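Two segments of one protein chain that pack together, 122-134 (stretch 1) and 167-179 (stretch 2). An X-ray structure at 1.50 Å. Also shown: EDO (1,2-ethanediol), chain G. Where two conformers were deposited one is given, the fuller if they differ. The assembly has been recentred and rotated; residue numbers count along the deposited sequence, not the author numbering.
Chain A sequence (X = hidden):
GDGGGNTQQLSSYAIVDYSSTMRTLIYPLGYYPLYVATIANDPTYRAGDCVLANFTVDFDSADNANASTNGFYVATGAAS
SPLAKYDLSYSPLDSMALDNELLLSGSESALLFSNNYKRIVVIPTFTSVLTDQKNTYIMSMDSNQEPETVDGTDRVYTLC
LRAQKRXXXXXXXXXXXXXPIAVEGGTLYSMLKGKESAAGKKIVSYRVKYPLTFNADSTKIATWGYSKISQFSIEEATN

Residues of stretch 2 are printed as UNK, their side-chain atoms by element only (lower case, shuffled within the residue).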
# COMPACT_ATOMS: atom_id res chain seq x y z
N VAL A 122 -1.47 -1.12 1.72
CA VAL A 122 -1.51 -1.90 2.95
C VAL A 122 -2.69 -2.84 2.88
O VAL A 122 -3.72 -2.50 2.28
CB VAL A 122 -1.48 -1.01 4.23
CG1 VAL A 122 -2.52 0.06 4.20
CG2 VAL A 122 -1.57 -1.83 5.51
N ILE A 123 -2.51 -4.05 3.41
CA ILE A 123 -3.57 -5.05 3.35
C ILE A 123 -4.07 -5.40 4.76
O ILE A 123 -3.66 -6.41 5.35
CB ILE A 123 -3.11 -6.29 2.56
CG1 ILE A 123 -2.50 -5.89 1.18
CG2 ILE A 123 -4.32 -7.24 2.38
CD1 ILE A 123 -1.98 -7.09 0.37
N PRO A 124 -4.96 -4.58 5.33
CA PRO A 124 -5.56 -4.95 6.63
C PRO A 124 -6.33 -6.24 6.44
O PRO A 124 -7.02 -6.43 5.40
CB PRO A 124 -6.49 -3.78 6.96
CG PRO A 124 -6.72 -3.06 5.68
CD PRO A 124 -5.53 -3.32 4.80
N THR A 125 -6.20 -7.15 7.41
CA THR A 125 -6.86 -8.45 7.41
C THR A 125 -7.75 -8.52 8.63
O THR A 125 -7.42 -7.89 9.66
CB THR A 125 -5.79 -9.55 7.38
OG1 THR A 125 -4.85 -9.24 6.35
CG2 THR A 125 -6.38 -10.94 7.14
N PHE A 126 -8.86 -9.26 8.53
CA PHE A 126 -9.81 -9.41 9.61
C PHE A 126 -10.14 -10.85 9.85
O PHE A 126 -10.39 -11.60 8.90
CB PHE A 126 -11.12 -8.67 9.26
CG PHE A 126 -10.91 -7.19 9.03
CD1 PHE A 126 -10.53 -6.71 7.79
CD2 PHE A 126 -11.01 -6.30 10.09
CE1 PHE A 126 -10.28 -5.35 7.60
CE2 PHE A 126 -10.75 -4.94 9.90
CZ PHE A 126 -10.36 -4.48 8.66
N THR A 127 -10.28 -11.22 11.14
CA THR A 127 -10.71 -12.57 11.53
C THR A 127 -12.02 -12.89 10.80
O THR A 127 -12.15 -13.95 10.20
CB THR A 127 -10.84 -12.67 13.05
OG1 THR A 127 -9.58 -12.39 13.64
CG2 THR A 127 -11.37 -14.04 13.51
N SER A 128 -12.98 -11.95 10.86
CA SER A 128 -14.25 -12.10 10.18
C SER A 128 -14.82 -10.76 9.81
O SER A 128 -14.58 -9.76 10.49
CB SER A 128 -15.27 -12.88 11.02
OG SER A 128 -15.68 -12.19 12.18
N VAL A 129 -15.54 -10.74 8.69
CA VAL A 129 -16.33 -9.60 8.24
C VAL A 129 -17.64 -10.13 7.71
O VAL A 129 -17.75 -11.33 7.42
CB VAL A 129 -15.65 -8.70 7.16
CG1 VAL A 129 -14.31 -8.14 7.64
CG2 VAL A 129 -15.49 -9.45 5.83
N LEU A 130 -18.61 -9.24 7.49
CA LEU A 130 -19.83 -9.65 6.82
C LEU A 130 -19.70 -9.31 5.36
O LEU A 130 -18.88 -8.48 4.97
CB LEU A 130 -21.09 -8.98 7.42
CG LEU A 130 -21.49 -9.40 8.84
CD1 LEU A 130 -22.85 -8.77 9.22
CD2 LEU A 130 -21.60 -10.94 8.97
N THR A 131 -20.52 -9.97 4.51
CA THR A 131 -20.57 -9.65 3.09
C THR A 131 -21.06 -8.20 2.94
O THR A 131 -21.97 -7.81 3.65
CB THR A 131 -21.49 -10.68 2.38
OG1 THR A 131 -20.89 -11.97 2.53
CG2 THR A 131 -21.69 -10.38 0.89
N ASP A 132 -20.39 -7.39 2.10
CA ASP A 132 -20.71 -5.98 1.84
C ASP A 132 -20.44 -5.06 3.04
O ASP A 132 -20.85 -3.89 3.04
CB ASP A 132 -22.15 -5.80 1.32
CG ASP A 132 -22.39 -6.51 -0.01
OD1 ASP A 132 -21.42 -6.67 -0.79
OD2 ASP A 132 -23.55 -6.89 -0.27
N GLN A 133 -19.69 -5.56 4.05
CA GLN A 133 -19.24 -4.68 5.14
C GLN A 133 -18.30 -3.64 4.53
O GLN A 133 -17.54 -3.96 3.61
CB GLN A 133 -18.50 -5.52 6.21
CG GLN A 133 -17.97 -4.69 7.40
CD GLN A 133 -17.34 -5.58 8.44
OE1 GLN A 133 -17.88 -6.64 8.82
NE2 GLN A 133 -16.23 -5.13 9.01
N LYS A 134 -18.35 -2.41 5.03
CA LYS A 134 -17.45 -1.38 4.56
C LYS A 134 -16.76 -0.76 5.76
O LYS A 134 -17.41 -0.48 6.77
CB LYS A 134 -18.19 -0.29 3.75
CG LYS A 134 -18.85 -0.81 2.47
CD LYS A 134 -17.88 -0.87 1.29
CE LYS A 134 -18.48 -1.51 0.07
NZ LYS A 134 -18.34 -2.98 0.10
N UNK A 167 -20.26 0.48 7.32
CA UNK A 167 -21.50 -0.20 6.89
C UNK A 167 -21.44 -1.61 7.42
O UNK A 167 -20.42 -2.27 7.29
o UNK A 167 -22.53 0.42 2.59
o UNK A 167 -21.30 2.24 2.69
c UNK A 167 -21.67 -0.19 5.36
c UNK A 167 -21.87 1.19 4.75
c UNK A 167 -21.89 1.28 3.23
N UNK A 168 -22.54 -2.07 8.04
CA UNK A 168 -22.64 -3.37 8.70
C UNK A 168 -22.48 -4.56 7.77
O UNK A 168 -21.78 -5.52 8.11
o UNK A 168 -22.60 -4.23 11.83
c UNK A 168 -24.25 -4.77 10.18
c UNK A 168 -23.99 -3.47 9.44
o UNK A 168 -23.59 -6.20 11.96
c UNK A 168 -23.41 -5.09 11.41
N UNK A 169 -23.09 -4.51 6.60
CA UNK A 169 -23.07 -5.65 5.69
C UNK A 169 -24.11 -6.69 6.09
O UNK A 169 -24.95 -6.45 6.97
N UNK A 170 -24.03 -7.88 5.49
CA UNK A 170 -25.01 -8.96 5.72
C UNK A 170 -24.37 -10.35 5.64
O UNK A 170 -23.22 -10.48 5.23
c UNK A 170 -26.16 -8.84 0.79
c UNK A 170 -26.72 -8.72 2.18
n UNK A 170 -27.20 -8.60 -0.25
c UNK A 170 -26.13 -8.84 4.66
c UNK A 170 -25.62 -8.92 3.22
N UNK A 171 -25.16 -11.39 5.96
CA UNK A 171 -24.70 -12.78 5.87
C UNK A 171 -24.41 -13.15 4.40
O UNK A 171 -24.98 -12.54 3.50
c UNK A 171 -25.76 -13.71 6.46
N UNK A 172 -23.44 -14.05 4.11
CA UNK A 172 -22.64 -14.85 5.05
C UNK A 172 -21.38 -14.13 5.56
O UNK A 172 -20.95 -13.11 5.01
c UNK A 172 -22.25 -16.06 4.19
c UNK A 172 -22.07 -15.48 2.82
c UNK A 172 -23.13 -14.40 2.71
N UNK A 173 -20.81 -14.69 6.61
CA UNK A 173 -19.55 -14.24 7.20
C UNK A 173 -18.38 -14.72 6.33
O UNK A 173 -18.40 -15.86 5.82
c UNK A 173 -18.13 -14.42 9.33
c UNK A 173 -19.44 -14.80 8.63
o UNK A 173 -20.56 -14.33 9.39
N UNK A 174 -17.38 -13.84 6.15
CA UNK A 174 -16.15 -14.13 5.42
C UNK A 174 -15.03 -14.17 6.45
O UNK A 174 -14.88 -13.23 7.24
c UNK A 174 -17.01 -13.00 3.27
c UNK A 174 -17.07 -11.67 2.46
c UNK A 174 -15.85 -13.10 4.29
c UNK A 174 -14.52 -13.40 3.58
N UNK A 175 -14.25 -15.26 6.46
CA UNK A 175 -13.11 -15.39 7.36
C UNK A 175 -11.82 -14.93 6.72
O UNK A 175 -11.65 -15.10 5.51
o UNK A 175 -14.03 -17.27 8.58
c UNK A 175 -12.94 -16.85 7.78
N UNK A 176 -10.89 -14.38 7.53
CA UNK A 176 -9.56 -13.93 7.07
C UNK A 176 -9.68 -13.03 5.85
O UNK A 176 -8.93 -13.16 4.86
c UNK A 176 -8.64 -15.15 6.75
c UNK A 176 -8.53 -16.11 7.90
o UNK A 176 -8.43 -15.71 9.06
n UNK A 176 -8.70 -17.41 7.62
N UNK A 177 -10.61 -12.08 5.94
CA UNK A 177 -10.90 -11.17 4.84
C UNK A 177 -9.85 -10.12 4.73
O UNK A 177 -9.33 -9.66 5.75
c UNK A 177 -12.26 -10.52 5.06
N UNK A 178 -9.53 -9.74 3.50
CA UNK A 178 -8.51 -8.75 3.22
C UNK A 178 -9.12 -7.54 2.55
O UNK A 178 -10.03 -7.68 1.74
c UNK A 178 -6.16 -11.17 0.21
se UNK A 178 -5.37 -11.46 1.99
c UNK A 178 -7.40 -9.34 2.35
c UNK A 178 -6.61 -10.43 3.08
N UNK A 179 -8.64 -6.35 2.91
CA UNK A 179 -9.18 -5.10 2.35
C UNK A 179 -8.03 -4.17 1.93
O UNK A 179 -7.75 -3.17 2.61
c UNK A 179 -10.07 -4.40 3.38
o UNK A 179 -11.05 -3.09 1.62
o UNK A 179 -11.47 -2.48 3.70
c UNK A 179 -10.91 -3.23 2.87
C1 EDO G . -22.59 -17.42 8.67
O1 EDO G . -21.81 -17.23 7.49
C2 EDO G . -24.06 -17.00 8.43
O2 EDO G . -24.57 -17.60 7.25
O HOH W 1 -12.60 -16.43 11.24
O HOH W 2 -22.92 -2.25 2.49
O HOH W 3 -20.32 -6.28 10.25

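Position 167 carries three side-chain carbons, the third bearing two oxygens, and its carbon chain runs beside the aliphatic part of Lys134; it is a glutamate. Glu167 pairs with Lys134 through two backbone hydrogen bonds, N to O each way, both 3.1 Å. Position 168 has the same composition, three carbons ending in two oxygens, and is also a glutamate; the CA-to-CB bond of Glu168 leads away from stretch 1, yet its carboxylate returns to within 3.8 Å of Leu130 CD1 through OE2.

Position 169 has no side-chain atoms and is glycine. A CB here would lie 2.5 Å from Thr131 O and 2.7 Å from Gln133 N, and the backbone angles (80°/-168°) independently call for Gly169. At 170, four carbons in a row end in nitrogen, the mark of lysine. Lys170 N donates to Thr131 O (2.8 Å), while Lys170 CE lies 3.4 Å from Asp132 OD2; the charged NZ stays 4.0 Å from that oxygen, beyond a salt bridge.

A single carbon pointing away identifies 171 as Ala171. Position 172 closes three carbons onto its own nitrogen, hence proline, preceded by a cis peptide bond. Pro172 O accepts from Thr131 OG1 at 2.7 Å. At 173 one carbon carries an oxygen and a carbon, 3.6 Å and 3.7 Å from Leu130 CD2 and Ser128 CB respectively; the residue is threonine, and Thr173 N donates to O1 of the ethanediol (2.9 Å).

Four carbons, forked at the first with one two-carbon arm, make 174 an isoleucine. Ile174 CB lies 4.0 Å from Val129 CG2. Position 175, one carbon then one oxygen, is serine; a water links Ser175 OG to Thr127 O. At 176 two carbons, the second carrying oxygen and nitrogen, give asparagine, and Asn176 N donates to Thr127 O (3.0 Å). The lone carbon of 177 sits 3.5 Å from Val129 CG2: Ala177.

Selenium within an unbranched chain marks 178 as selenomethionine, Met178, whose CB meets Ile123 CG2 at 3.7 Å. Two carbons, the second with two oxygens, make 179 aspartate; Asp179 N donates to Pro124 O (3.0 Å).

The contact is chiefly an antiparallel backbone ladder, burying 1155 Å². Its register shifts by two between Leu130 and Thr131, a beta bulge beside the type II turn from Leu130 to Gln133. Val129, Ile174 and Ala177 gather on one face, while Leu130 and Thr173 share the other.

Stretch 2 (167-179) EEGKAPTISNAMD
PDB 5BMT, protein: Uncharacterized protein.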